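Long-range contacts in putative baseplate protein (PDB 2FSD), which probably recognises the surface receptor of Lactococcus lactis host cells, as the receptor-binding head domain of a lactococcal phage baseplate: residues A[37-42]-A[79-84]; A[55-61]-A[137-141]; A[62-68]-A[131-137]; A[91-97]-A[109-115]. All blocks are in the same frame, centred on the assembly; numbering follows the deposited sequence.

Contact 1: A[37-42]-A[79-84]; sequences TDLNRA and PVGTFP
N40 and T82 form an antiparallel hydrogen-bonded pair and R41 and G81 the non-hydrogen-bonded pair beside it, joining strand 34-41 to strand 77-82, the two ends of the strand order, and so closing the antiparallel beta barrel. N40 N reaches T82 O at 3.1 Å, T82 N returns to N40 O at 2.7 Å, and A42 N bonds to V80 O at 2.8 Å. On its other edge strand 77-82 has a classic beta bulge, V80 and G81 both facing I118 of strand 117-121.

L39 is buried, its CB 3.3 Å from T82 O. With CG beside the backbone N (chi1 -80°), the branch puts CD2 over one face of the F83 ring, 4.0 Å from CE1. The two side chains run alongside each other, pointing the same way. At one end T37 and P84 slide past one another in opposite directions, while at the other A42 CB touches P79 CB. R41 turns its guanidinium away to T48 O.

N40 and T82 cross at about a right angle, with N40 CB 3.6 Å from T82 OG1. One water ties this corner together, 2.7 Å from T82 OG1, donating to F83 O and receiving a weak bond from N40 ND2.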
loop_
_atom_site.group_PDB
_atom_site.type_symbol
_atom_site.label_atom_id
_atom_site.label_comp_id
_atom_site.label_asym_id
_atom_site.label_seq_id
_atom_site.Cartn_x
_atom_site.Cartn_y
_atom_site.Cartn_z
ATOM N N THR A 37 3.293 8.527 -17.381
ATOM C CA THR A 37 3.340 7.621 -18.524
ATOM C C THR A 37 2.470 6.412 -18.202
ATOM O O THR A 37 2.547 5.880 -17.103
ATOM C CB THR A 37 4.774 7.138 -18.775
ATOM O OG1 THR A 37 5.650 8.268 -18.866
ATOM C CG2 THR A 37 4.878 6.301 -20.046
ATOM N N ASP A 38 1.639 6.002 -19.163
ATOM C CA ASP A 38 0.850 4.783 -19.036
ATOM C C ASP A 38 1.767 3.559 -19.020
ATOM O O ASP A 38 2.689 3.446 -19.830
ATOM C CB ASP A 38 -0.136 4.641 -20.207
ATOM C CG ASP A 38 -1.174 5.741 -20.243
ATOM O OD1 ASP A 38 -1.678 6.163 -19.166
ATOM O OD2 ASP A 38 -1.484 6.189 -21.374
ATOM N N LEU A 39 1.506 2.631 -18.109
ATOM C CA LEU A 39 2.181 1.348 -18.155
ATOM C C LEU A 39 1.544 0.545 -19.279
ATOM O O LEU A 39 0.420 0.843 -19.700
ATOM C CB LEU A 39 2.048 0.583 -16.845
ATOM C CG LEU A 39 2.980 0.976 -15.705
ATOM C CD1 LEU A 39 2.709 2.403 -15.258
ATOM C CD2 LEU A 39 2.811 -0.010 -14.542
ATOM N N ASN A 40 2.286 -0.447 -19.761
ATOM C CA ASN A 40 1.746 -1.466 -20.663
ATOM C C ASN A 40 1.035 -2.505 -19.813
ATOM O O ASN A 40 1.603 -3.002 -18.843
ATOM C CB ASN A 40 2.872 -2.110 -21.500
ATOM C CG ASN A 40 3.710 -1.061 -22.256
ATOM O OD1 ASN A 40 3.159 -0.157 -22.881
ATOM N ND2 ASN A 40 5.039 -1.164 -22.165
ATOM N N ARG A 41 -0.207 -2.811 -20.162
ATOM C CA ARG A 41 -0.997 -3.768 -19.398
ATOM C C ARG A 41 -0.784 -5.204 -19.876
ATOM O O ARG A 41 -0.755 -5.481 -21.091
ATOM C CB ARG A 41 -2.483 -3.426 -19.466
ATOM C CG ARG A 41 -2.841 -2.108 -18.802
ATOM C CD ARG A 41 -4.025 -1.497 -19.484
ATOM N NE ARG A 41 -4.328 -0.143 -19.019
ATOM C CZ ARG A 41 -5.347 0.189 -18.227
ATOM N NH1 ARG A 41 -6.181 -0.727 -17.757
ATOM N NH2 ARG A 41 -5.542 1.463 -17.908
ATOM N N ALA A 42 -0.667 -6.105 -18.897
ATOM C CA ALA A 42 -0.457 -7.538 -19.140
ATOM C C ALA A 42 -1.720 -8.145 -19.729
ATOM O O ALA A 42 -2.791 -7.545 -19.671
ATOM C CB ALA A 42 -0.073 -8.249 -17.823
ATOM N N PRO A 79 -0.488 -10.731 -12.975
ATOM C CA PRO A 79 0.166 -9.561 -13.589
ATOM C C PRO A 79 -0.807 -8.489 -14.040
ATOM O O PRO A 79 -1.914 -8.798 -14.506
ATOM C CB PRO A 79 0.912 -10.150 -14.793
ATOM C CG PRO A 79 1.013 -11.607 -14.528
ATOM C CD PRO A 79 -0.200 -11.967 -13.730
ATOM N N VAL A 80 -0.406 -7.229 -13.874
ATOM C CA VAL A 80 -1.267 -6.089 -14.216
ATOM C C VAL A 80 -0.614 -5.224 -15.294
ATOM O O VAL A 80 -1.190 -5.033 -16.368
ATOM C CB VAL A 80 -1.601 -5.230 -12.968
ATOM C CG1 VAL A 80 -2.645 -4.146 -13.311
ATOM C CG2 VAL A 80 -2.105 -6.122 -11.837
ATOM N N GLY A 81 0.578 -4.705 -15.013
ATOM C CA GLY A 81 1.280 -3.868 -15.983
ATOM C C GLY A 81 2.786 -3.990 -15.930
ATOM O O GLY A 81 3.331 -4.629 -15.035
ATOM N N THR A 82 3.454 -3.405 -16.922
ATOM C CA THR A 82 4.912 -3.348 -16.952
ATOM C C THR A 82 5.377 -1.906 -17.238
ATOM O O THR A 82 4.674 -1.119 -17.893
ATOM C CB THR A 82 5.535 -4.315 -18.022
ATOM O OG1 THR A 82 4.963 -4.063 -19.308
ATOM C CG2 THR A 82 5.322 -5.778 -17.654
ATOM N N PHE A 83 6.566 -1.563 -16.755
ATOM C CA PHE A 83 7.103 -0.217 -17.007
ATOM C C PHE A 83 7.725 -0.135 -18.408
ATOM O O PHE A 83 8.451 -1.052 -18.826
ATOM C CB PHE A 83 8.130 0.164 -15.951
ATOM C CG PHE A 83 7.571 0.205 -14.558
ATOM C CD1 PHE A 83 6.776 1.276 -14.149
ATOM C CD2 PHE A 83 7.825 -0.835 -13.651
ATOM C CE1 PHE A 83 6.237 1.317 -12.870
ATOM C CE2 PHE A 83 7.296 -0.790 -12.358
ATOM C CZ PHE A 83 6.504 0.283 -11.970
ATOM N N PRO A 84 7.422 0.943 -19.159
ATOM C CA PRO A 84 8.229 1.203 -20.355
ATOM C C PRO A 84 9.724 1.323 -20.007
ATOM O O PRO A 84 10.053 1.711 -18.879
ATOM C CB PRO A 84 7.669 2.527 -20.868
ATOM C CG PRO A 84 6.256 2.543 -20.373
ATOM C CD PRO A 84 6.335 1.929 -19.011
HETATM O O HOH W 1 7.188 -2.913 -20.306
#

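Contact 2: A[55-61]-A[137-141]; sequences IINGVIY and LSAPL
L141 N gives a short, nearly straight hydrogen bond to G58 O, 2.6 Å long and 175° at the hydrogen, closing the end of an antiparallel strand pair in the beta barrel. I60 and A139 form the hydrogen-bonded pair next to it: I60 N to A139 O is 3.0 Å, and A139 N to I60 O is 3.1 Å. V59 with P140 and Y61 with S138 are the non-hydrogen-bonded pairs on either side of it.

Around these bonds the side chains divide between the two faces. On the face of V59, Y61, S138 and P140, the S138 methylene comes obliquely to the Y61 ring, CB to CD1 at 3.4 Å. V59 CG1 rests against A139 O, and CG2 lies near P140 CA. On the face of I60 and A139, I60 CG2 lies against A139 O at 3.5 Å. L141 leans in here from the end of the pair, with CB and CG close to G58 O. Its two methyls then part: CD2 lies 4.1 Å from I60 CB, while CD1 reaches I55 CG2, the I55 and L141 side chains crossing at about a right angle.

What presents G58 O is the type I' turn from I56 to V59, linking strand 50-56 to strand 59-68. W36 packs on Y61, and F87 touches both I55 and I60. Farther out, L137 and S138 pair with a strand of the second subunit, so the sheet continues across the interface. Within the turn itself, I56 N bonds to V59 O at 3.0 Å.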
loop_
_atom_site.group_PDB
_atom_site.type_symbol
_atom_site.label_atom_id
_atom_site.label_comp_id
_atom_site.label_asym_id
_atom_site.label_seq_id
_atom_site.Cartn_x
_atom_site.Cartn_y
_atom_site.Cartn_z
ATOM N N ILE A 55 8.675 9.753 -12.664
ATOM C CA ILE A 55 9.874 9.893 -11.828
ATOM C C ILE A 55 10.171 11.376 -11.645
ATOM O O ILE A 55 10.358 12.106 -12.633
ATOM C CB ILE A 55 11.098 9.178 -12.429
ATOM C CG1 ILE A 55 10.846 7.671 -12.501
ATOM C CG2 ILE A 55 12.374 9.459 -11.589
ATOM C CD1 ILE A 55 11.833 6.915 -13.358
ATOM N N ILE A 56 10.170 11.826 -10.390
ATOM C CA ILE A 56 10.559 13.189 -10.052
ATOM C C ILE A 56 11.651 13.137 -8.986
ATOM O O ILE A 56 11.435 12.641 -7.876
ATOM C CB ILE A 56 9.398 14.017 -9.488
ATOM C CG1 ILE A 56 8.104 13.773 -10.253
ATOM C CG2 ILE A 56 9.769 15.527 -9.482
ATOM C CD1 ILE A 56 6.911 14.203 -9.482
ATOM N N ASN A 57 12.826 13.642 -9.326
ATOM C CA ASN A 57 13.942 13.699 -8.383
ATOM C C ASN A 57 14.314 12.360 -7.718
ATOM O O ASN A 57 14.372 12.259 -6.502
ATOM C CB ASN A 57 13.658 14.773 -7.320
ATOM C CG ASN A 57 14.936 15.416 -6.775
ATOM O OD1 ASN A 57 16.043 15.058 -7.173
ATOM N ND2 ASN A 57 14.775 16.371 -5.866
ATOM N N GLY A 58 14.569 11.339 -8.529
ATOM C CA GLY A 58 15.048 10.036 -8.032
ATOM C C GLY A 58 14.018 9.154 -7.351
ATOM O O GLY A 58 14.362 8.104 -6.794
ATOM N N VAL A 59 12.751 9.575 -7.413
ATOM C CA VAL A 59 11.625 8.889 -6.764
ATOM C C VAL A 59 10.566 8.552 -7.819
ATOM O O VAL A 59 10.123 9.421 -8.593
ATOM C CB VAL A 59 10.976 9.782 -5.682
ATOM C CG1 VAL A 59 9.718 9.128 -5.101
ATOM C CG2 VAL A 59 11.982 10.102 -4.566
ATOM N N ILE A 60 10.165 7.285 -7.841
ATOM C CA ILE A 60 9.121 6.831 -8.737
ATOM C C ILE A 60 7.778 6.798 -7.995
ATOM O O ILE A 60 7.708 6.369 -6.840
ATOM C CB ILE A 60 9.473 5.454 -9.359
ATOM C CG1 ILE A 60 8.484 5.101 -10.480
ATOM C CG2 ILE A 60 9.515 4.347 -8.299
ATOM C CD1 ILE A 60 8.864 3.867 -11.277
ATOM N N TYR A 61 6.733 7.273 -8.675
ATOM C CA TYR A 61 5.359 7.247 -8.204
ATOM C C TYR A 61 4.541 6.406 -9.172
ATOM O O TYR A 61 4.642 6.575 -10.378
ATOM C CB TYR A 61 4.759 8.660 -8.164
ATOM C CG TYR A 61 5.538 9.626 -7.311
ATOM C CD1 TYR A 61 5.112 9.943 -6.031
ATOM C CD2 TYR A 61 6.713 10.203 -7.773
ATOM C CE1 TYR A 61 5.833 10.811 -5.227
ATOM C CE2 TYR A 61 7.446 11.067 -6.972
ATOM C CZ TYR A 61 6.994 11.365 -5.698
ATOM O OH TYR A 61 7.695 12.222 -4.897
ATOM N N LEU A 137 1.453 4.326 -4.912
ATOM C CA LEU A 137 2.688 4.027 -4.213
ATOM C C LEU A 137 3.841 4.867 -4.734
ATOM O O LEU A 137 3.746 5.485 -5.793
ATOM C CB LEU A 137 3.007 2.529 -4.280
ATOM C CG LEU A 137 3.153 1.850 -5.640
ATOM C CD1 LEU A 137 4.485 2.189 -6.341
ATOM C CD2 LEU A 137 3.022 0.351 -5.445
ATOM N N SER A 138 4.909 4.902 -3.946
ATOM C CA SER A 138 6.126 5.602 -4.321
ATOM C C SER A 138 7.308 5.184 -3.436
ATOM O O SER A 138 7.137 4.839 -2.271
ATOM C CB SER A 138 5.926 7.117 -4.261
ATOM O OG SER A 138 5.761 7.569 -2.938
ATOM N N ALA A 139 8.495 5.186 -4.030
ATOM C CA ALA A 139 9.740 4.999 -3.300
ATOM C C ALA A 139 10.904 5.589 -4.097
ATOM O O ALA A 139 10.805 5.773 -5.319
ATOM C CB ALA A 139 9.978 3.542 -3.020
ATOM N N PRO A 140 12.017 5.897 -3.408
ATOM C CA PRO A 140 13.217 6.298 -4.139
ATOM C C PRO A 140 13.725 5.192 -5.071
ATOM O O PRO A 140 13.571 4.003 -4.776
ATOM C CB PRO A 140 14.243 6.590 -3.022
ATOM C CG PRO A 140 13.687 5.966 -1.767
ATOM C CD PRO A 140 12.208 5.895 -1.941
ATOM N N LEU A 141 14.314 5.577 -6.195
ATOM C CA LEU A 141 14.997 4.606 -7.048
ATOM C C LEU A 141 16.136 3.953 -6.264
ATOM O O LEU A 141 16.599 4.505 -5.255
ATOM C CB LEU A 141 15.519 5.256 -8.341
ATOM C CG LEU A 141 14.435 5.762 -9.307
ATOM C CD1 LEU A 141 15.042 6.445 -10.533
ATOM C CD2 LEU A 141 13.517 4.633 -9.728
#

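Contact 3: A[62-68]-A[131-137]; sequences VRGNSIP and KTISFAL
The F135 ring carries the G64 backbone on one face, with G64 N 3.6 Å above the plane over its centre and R63 C offset toward the rim. G64 CA makes a CH-pi contact with the same face, 4.1 Å from the centroid. The ring thus crosses under strand 62-65 at its glycine, inside the antiparallel beta barrel. It gets there because CG sits between the backbone N and the carbonyl carbon (chi1 68°). V62 CG1 and I67 CD1 lie near CE1 and CE2, and L51 and I111 pack on F135 from other strands.

V62 and L137 stand side by side pointing the same way, packed tightly, with V62 CG2 3.4 Å from L137 CD1. Paired hydrogen bonds join V62 to L137, G64 to F135 and I67 to I133. Between the last two the register slips by one at a G1 beta bulge, where S66 and I67 both face I133. I67 CB then meets I133 CG1 at 3.9 Å.

A136 N, by contrast, is bonded to S97 OG of the second subunit. At the bulge, S66 N turns to a side chain: it donates to S134 OG at 3.0 Å, with 168° at the hydrogen.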
loop_
_atom_site.group_PDB
_atom_site.type_symbol
_atom_site.label_atom_id
_atom_site.label_comp_id
_atom_site.label_asym_id
_atom_site.label_seq_id
_atom_site.Cartn_x
_atom_site.Cartn_y
_atom_site.Cartn_z
ATOM N N VAL A 62 3.725 5.509 -8.640
ATOM C CA VAL A 62 2.853 4.687 -9.461
ATOM C C VAL A 62 1.446 4.763 -8.882
ATOM O O VAL A 62 1.258 4.692 -7.670
ATOM C CB VAL A 62 3.324 3.218 -9.529
ATOM C CG1 VAL A 62 2.687 2.507 -10.715
ATOM C CG2 VAL A 62 4.838 3.127 -9.616
ATOM N N ARG A 63 0.462 4.923 -9.759
ATOM C CA ARG A 63 -0.939 4.906 -9.340
ATOM C C ARG A 63 -1.815 4.114 -10.297
ATOM O O ARG A 63 -1.572 4.072 -11.492
ATOM C CB ARG A 63 -1.483 6.323 -9.190
ATOM C CG ARG A 63 -1.295 7.197 -10.407
ATOM C CD ARG A 63 -2.088 8.474 -10.231
ATOM N NE ARG A 63 -1.841 9.419 -11.311
ATOM C CZ ARG A 63 -2.089 10.725 -11.233
ATOM N NH1 ARG A 63 -2.578 11.264 -10.126
ATOM N NH2 ARG A 63 -1.825 11.505 -12.267
ATOM N N GLY A 64 -2.839 3.488 -9.727
ATOM C CA GLY A 64 -3.848 2.779 -10.474
ATOM C C GLY A 64 -5.202 3.286 -10.033
ATOM O O GLY A 64 -5.433 3.526 -8.842
ATOM N N ASN A 65 -6.086 3.474 -11.005
ATOM C CA ASN A 65 -7.443 3.883 -10.734
ATOM C C ASN A 65 -8.448 3.046 -11.552
ATOM O O ASN A 65 -8.487 3.116 -12.782
ATOM C CB ASN A 65 -7.595 5.392 -10.990
ATOM C CG ASN A 65 -8.888 5.932 -10.464
ATOM O OD1 ASN A 65 -9.949 5.657 -11.011
ATOM N ND2 ASN A 65 -8.819 6.689 -9.382
ATOM N N SER A 66 -9.225 2.241 -10.828
ATOM C CA SER A 66 -10.263 1.386 -11.378
ATOM C C SER A 66 -9.739 0.562 -12.541
ATOM O O SER A 66 -10.278 0.597 -13.639
ATOM C CB SER A 66 -11.488 2.209 -11.795
ATOM O OG SER A 66 -12.135 2.785 -10.672
ATOM N N ILE A 67 -8.679 -0.191 -12.286
ATOM C CA ILE A 67 -8.108 -1.050 -13.312
ATOM C C ILE A 67 -8.767 -2.425 -13.230
ATOM O O ILE A 67 -8.648 -3.097 -12.213
ATOM C CB ILE A 67 -6.606 -1.188 -13.158
ATOM C CG1 ILE A 67 -5.951 0.196 -13.259
ATOM C CG2 ILE A 67 -6.055 -2.115 -14.249
ATOM C CD1 ILE A 67 -4.569 0.268 -12.637
ATOM N N PRO A 68 -9.463 -2.848 -14.304
ATOM C CA PRO A 68 -10.056 -4.178 -14.295
ATOM C C PRO A 68 -8.988 -5.270 -14.374
ATOM O O PRO A 68 -8.218 -5.298 -15.328
ATOM C CB PRO A 68 -10.935 -4.181 -15.561
ATOM C CG PRO A 68 -10.967 -2.750 -16.057
ATOM C CD PRO A 68 -9.707 -2.152 -15.580
ATOM N N LYS A 131 -13.113 -7.793 -10.374
ATOM C CA LYS A 131 -12.700 -6.631 -9.600
ATOM C C LYS A 131 -11.940 -5.602 -10.451
ATOM O O LYS A 131 -11.322 -5.951 -11.462
ATOM C CB LYS A 131 -11.856 -7.073 -8.400
ATOM C CG LYS A 131 -12.544 -8.111 -7.462
ATOM C CD LYS A 131 -13.830 -7.583 -6.858
ATOM C CE LYS A 131 -14.501 -8.580 -5.961
ATOM N NZ LYS A 131 -15.646 -7.959 -5.199
ATOM N N THR A 132 -12.047 -4.329 -10.053
ATOM C CA THR A 132 -11.159 -3.266 -10.530
ATOM C C THR A 132 -10.257 -2.932 -9.359
ATOM O O THR A 132 -10.691 -3.015 -8.208
ATOM C CB THR A 132 -11.921 -1.968 -10.955
ATOM O OG1 THR A 132 -12.804 -1.557 -9.900
ATOM C CG2 THR A 132 -12.723 -2.169 -12.219
ATOM N N ILE A 133 -9.012 -2.553 -9.630
ATOM C CA ILE A 133 -8.094 -2.139 -8.549
ATOM C C ILE A 133 -7.677 -0.653 -8.610
ATOM O O ILE A 133 -7.499 -0.078 -9.683
ATOM C CB ILE A 133 -6.820 -3.053 -8.468
ATOM C CG1 ILE A 133 -5.978 -2.959 -9.746
ATOM C CG2 ILE A 133 -7.235 -4.497 -8.204
ATOM C CD1 ILE A 133 -4.601 -3.564 -9.616
ATOM N N SER A 134 -7.548 -0.065 -7.427
ATOM C CA SER A 134 -7.024 1.268 -7.236
ATOM C C SER A 134 -5.919 1.216 -6.181
ATOM O O SER A 134 -6.006 0.475 -5.189
ATOM C CB SER A 134 -8.127 2.242 -6.786
ATOM O OG SER A 134 -9.109 2.451 -7.797
ATOM N N PHE A 135 -4.866 2.001 -6.415
ATOM C CA PHE A 135 -3.739 2.079 -5.494
ATOM C C PHE A 135 -2.879 3.290 -5.808
ATOM O O PHE A 135 -2.999 3.893 -6.875
ATOM C CB PHE A 135 -2.881 0.810 -5.563
ATOM C CG PHE A 135 -2.143 0.647 -6.868
ATOM C CD1 PHE A 135 -0.841 1.129 -7.011
ATOM C CD2 PHE A 135 -2.747 0.023 -7.949
ATOM C CE1 PHE A 135 -0.159 0.993 -8.216
ATOM C CE2 PHE A 135 -2.077 -0.118 -9.152
ATOM C CZ PHE A 135 -0.785 0.366 -9.292
ATOM N N ALA A 136 -1.995 3.620 -4.870
ATOM C CA ALA A 136 -0.942 4.594 -5.106
ATOM C C ALA A 136 0.298 4.227 -4.285
ATOM O O ALA A 136 0.213 3.838 -3.109
ATOM C CB ALA A 136 -1.420 6.007 -4.786
ATOM N N LEU A 137 1.453 4.326 -4.912
ATOM C CA LEU A 137 2.688 4.027 -4.213
ATOM C C LEU A 137 3.841 4.867 -4.734
ATOM O O LEU A 137 3.746 5.485 -5.793
ATOM C CB LEU A 137 3.007 2.529 -4.280
ATOM C CG LEU A 137 3.153 1.850 -5.640
ATOM C CD1 LEU A 137 4.485 2.189 -6.341
ATOM C CD2 LEU A 137 3.022 0.351 -5.445
#

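Contact 4: A[91-97]-A[109-115]; sequences LPQFDSS and SLINMSP
M113 packs against F94 and the residues leading into strand 94-102, L91 and P92. With CG anti to the backbone N (chi1 170°), M113 CG lies 4.2 Å over one face of the F94 ring, toward the rim. The bend at chi2 then directs SD and CE, so that CE meets P92 CD at 4.0 Å, the two side chains crossing at a slant, and also touches L91 CB. P115 CG abuts L91 O, closing this end.

The Q93 and N112 amides stand 84° apart; Q93 OE1 lies 3.3 Å from S114 CB. On the opposite face from M113, the D95 carboxylate and the N112 amide are turned 58° from each other, with D95 OD1 3.4 Å from N112 ND2 but poorly aligned for a hydrogen bond. L110 CD2 leans on D95 CG at 3.9 Å.

Back on the face of F94 and M113, S96 OG lies near I111 CB, while I111 N bonds to S96 O at 2.6 Å. A water donates to both S97 OG and S109 O; S97 OG also accepts from A136 N of the second subunit, and F94 stacks on F94 of that chain. With F94-M113 and S96-I111 as hydrogen-bonded pairs, this is an antiparallel beta hairpin, strands 94-102 and 105-114, in the wall of the barrel and at the subunit interface.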
loop_
_atom_site.group_PDB
_atom_site.type_symbol
_atom_site.label_atom_id
_atom_site.label_comp_id
_atom_site.label_asym_id
_atom_site.label_seq_id
_atom_site.Cartn_x
_atom_site.Cartn_y
_atom_site.Cartn_z
ATOM N N LEU A 91 14.551 -0.121 -10.246
ATOM C CA LEU A 91 13.276 0.109 -9.591
ATOM C C LEU A 91 13.260 -0.656 -8.276
ATOM O O LEU A 91 13.933 -1.671 -8.160
ATOM C CB LEU A 91 12.103 -0.311 -10.488
ATOM C CG LEU A 91 12.093 0.222 -11.927
ATOM C CD1 LEU A 91 10.756 -0.125 -12.566
ATOM C CD2 LEU A 91 12.359 1.732 -12.003
ATOM N N PRO A 92 12.524 -0.148 -7.272
ATOM C CA PRO A 92 12.426 -0.819 -5.975
ATOM C C PRO A 92 11.472 -2.021 -5.955
ATOM O O PRO A 92 10.678 -2.210 -6.885
ATOM C CB PRO A 92 11.916 0.301 -5.044
ATOM C CG PRO A 92 11.166 1.226 -5.920
ATOM C CD PRO A 92 11.774 1.128 -7.295
ATOM N N GLN A 93 11.554 -2.817 -4.891
ATOM C CA GLN A 93 10.618 -3.914 -4.664
ATOM C C GLN A 93 9.942 -3.776 -3.313
ATOM O O GLN A 93 10.619 -3.682 -2.281
ATOM C CB GLN A 93 11.315 -5.283 -4.719
ATOM C CG GLN A 93 10.526 -6.447 -4.019
ATOM C CD GLN A 93 9.407 -7.037 -4.881
ATOM O OE1 GLN A 93 9.685 -7.682 -5.884
ATOM N NE2 GLN A 93 8.143 -6.835 -4.479
ATOM N N PHE A 94 8.608 -3.814 -3.318
ATOM C CA PHE A 94 7.842 -3.953 -2.084
ATOM C C PHE A 94 6.393 -4.312 -2.390
ATOM O O PHE A 94 5.908 -4.071 -3.498
ATOM C CB PHE A 94 7.922 -2.673 -1.222
ATOM C CG PHE A 94 7.482 -1.425 -1.929
ATOM C CD1 PHE A 94 6.139 -1.053 -1.935
ATOM C CD2 PHE A 94 8.410 -0.612 -2.572
ATOM C CE1 PHE A 94 5.724 0.109 -2.581
ATOM C CE2 PHE A 94 8.001 0.545 -3.226
ATOM C CZ PHE A 94 6.656 0.911 -3.227
ATOM N N ASP A 95 5.728 -4.922 -1.412
ATOM C CA ASP A 95 4.299 -5.164 -1.481
ATOM C C ASP A 95 3.589 -4.114 -0.614
ATOM O O ASP A 95 3.991 -3.856 0.519
ATOM C CB ASP A 95 3.947 -6.575 -1.001
ATOM C CG ASP A 95 4.397 -7.681 -1.970
ATOM O OD1 ASP A 95 4.835 -7.400 -3.110
ATOM O OD2 ASP A 95 4.308 -8.857 -1.577
ATOM N N SER A 96 2.552 -3.496 -1.171
ATOM C CA SER A 96 1.699 -2.573 -0.419
ATOM C C SER A 96 0.223 -2.935 -0.596
ATOM O O SER A 96 -0.102 -3.935 -1.233
ATOM C CB SER A 96 1.981 -1.111 -0.798
ATOM O OG SER A 96 1.854 -0.830 -2.181
ATOM N N SER A 97 -0.651 -2.156 0.028
ATOM C CA SER A 97 -2.090 -2.328 -0.076
ATOM C C SER A 97 -2.692 -1.513 -1.208
ATOM O O SER A 97 -2.201 -0.437 -1.569
ATOM C CB SER A 97 -2.766 -1.889 1.218
ATOM O OG SER A 97 -2.316 -2.646 2.314
ATOM N N SER A 109 -6.792 -5.546 -1.364
ATOM C CA SER A 109 -5.866 -6.151 -2.327
ATOM C C SER A 109 -4.434 -5.930 -1.875
ATOM O O SER A 109 -4.152 -5.040 -1.071
ATOM C CB SER A 109 -6.081 -5.596 -3.747
ATOM O OG SER A 109 -5.533 -4.301 -3.924
ATOM N N LEU A 110 -3.542 -6.768 -2.391
ATOM C CA LEU A 110 -2.112 -6.602 -2.235
ATOM C C LEU A 110 -1.549 -6.117 -3.571
ATOM O O LEU A 110 -1.923 -6.636 -4.621
ATOM C CB LEU A 110 -1.470 -7.936 -1.827
ATOM C CG LEU A 110 0.059 -7.996 -1.727
ATOM C CD1 LEU A 110 0.482 -8.949 -0.631
ATOM C CD2 LEU A 110 0.694 -8.413 -3.059
ATOM N N ILE A 111 -0.659 -5.124 -3.515
ATOM C CA ILE A 111 0.013 -4.582 -4.700
ATOM C C ILE A 111 1.486 -4.970 -4.713
ATOM O O ILE A 111 2.241 -4.616 -3.814
ATOM C CB ILE A 111 -0.083 -3.048 -4.767
ATOM C CG1 ILE A 111 -1.550 -2.592 -4.704
ATOM C CG2 ILE A 111 0.606 -2.530 -6.037
ATOM C CD1 ILE A 111 -2.404 -2.951 -5.946
ATOM N N ASN A 112 1.886 -5.696 -5.747
ATOM C CA ASN A 112 3.273 -6.151 -5.915
ATOM C C ASN A 112 4.056 -5.204 -6.856
ATOM O O ASN A 112 3.726 -5.067 -8.038
ATOM C CB ASN A 112 3.250 -7.593 -6.457
ATOM C CG ASN A 112 4.604 -8.261 -6.428
ATOM O OD1 ASN A 112 5.597 -7.728 -6.935
ATOM N ND2 ASN A 112 4.652 -9.444 -5.832
ATOM N N MET A 113 5.072 -4.539 -6.301
ATOM C CA MET A 113 5.927 -3.613 -7.050
ATOM C C MET A 113 7.321 -4.226 -7.199
ATOM O O MET A 113 7.862 -4.772 -6.242
ATOM C CB MET A 113 6.004 -2.258 -6.336
ATOM C CG MET A 113 7.047 -1.296 -6.888
ATOM S SD MET A 113 6.724 -0.672 -8.562
ATOM C CE MET A 113 8.287 0.137 -8.900
ATOM N N SER A 114 7.875 -4.154 -8.410
ATOM C CA SER A 114 9.229 -4.636 -8.702
ATOM C C SER A 114 9.730 -4.021 -10.010
ATOM O O SER A 114 8.987 -3.281 -10.677
ATOM C CB SER A 114 9.253 -6.165 -8.779
ATOM O OG SER A 114 8.394 -6.651 -9.791
ATOM N N PRO A 115 11.013 -4.257 -10.349
ATOM C CA PRO A 115 11.462 -4.039 -11.729
ATOM C C PRO A 115 10.538 -4.670 -12.777
ATOM O O PRO A 115 10.410 -4.141 -13.870
ATOM C CB PRO A 115 12.843 -4.703 -11.745
ATOM C CG PRO A 115 13.342 -4.511 -10.355
ATOM C CD PRO A 115 12.131 -4.668 -9.472
HETATM O O HOH W 2 -2.531 -5.781 1.591
#

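All four contacts belong to one closed antiparallel barrel. Contacts 2 and 3 are successive parts of the same strand pair, 59-68 with 132-140; they share L137 and their centres lie about 17 Å apart. Contact 1 closes the barrel on another side, and F83 carries it into the core: its CE1 is 4.0 Å from I60 CD1 of contact 2 and from V62 CG2 of contact 3, and its CZ is 3.5 Å from M113 SD of contact 4. Contact 4 meets contact 3 where F135 CD2 lies 3.6 Å from I111 CD1, and contact 2 where A139 CB lies 3.6 Å from F94 CE2. Contacts 2, 3 and 4 reach the second subunit; contact 1 does not.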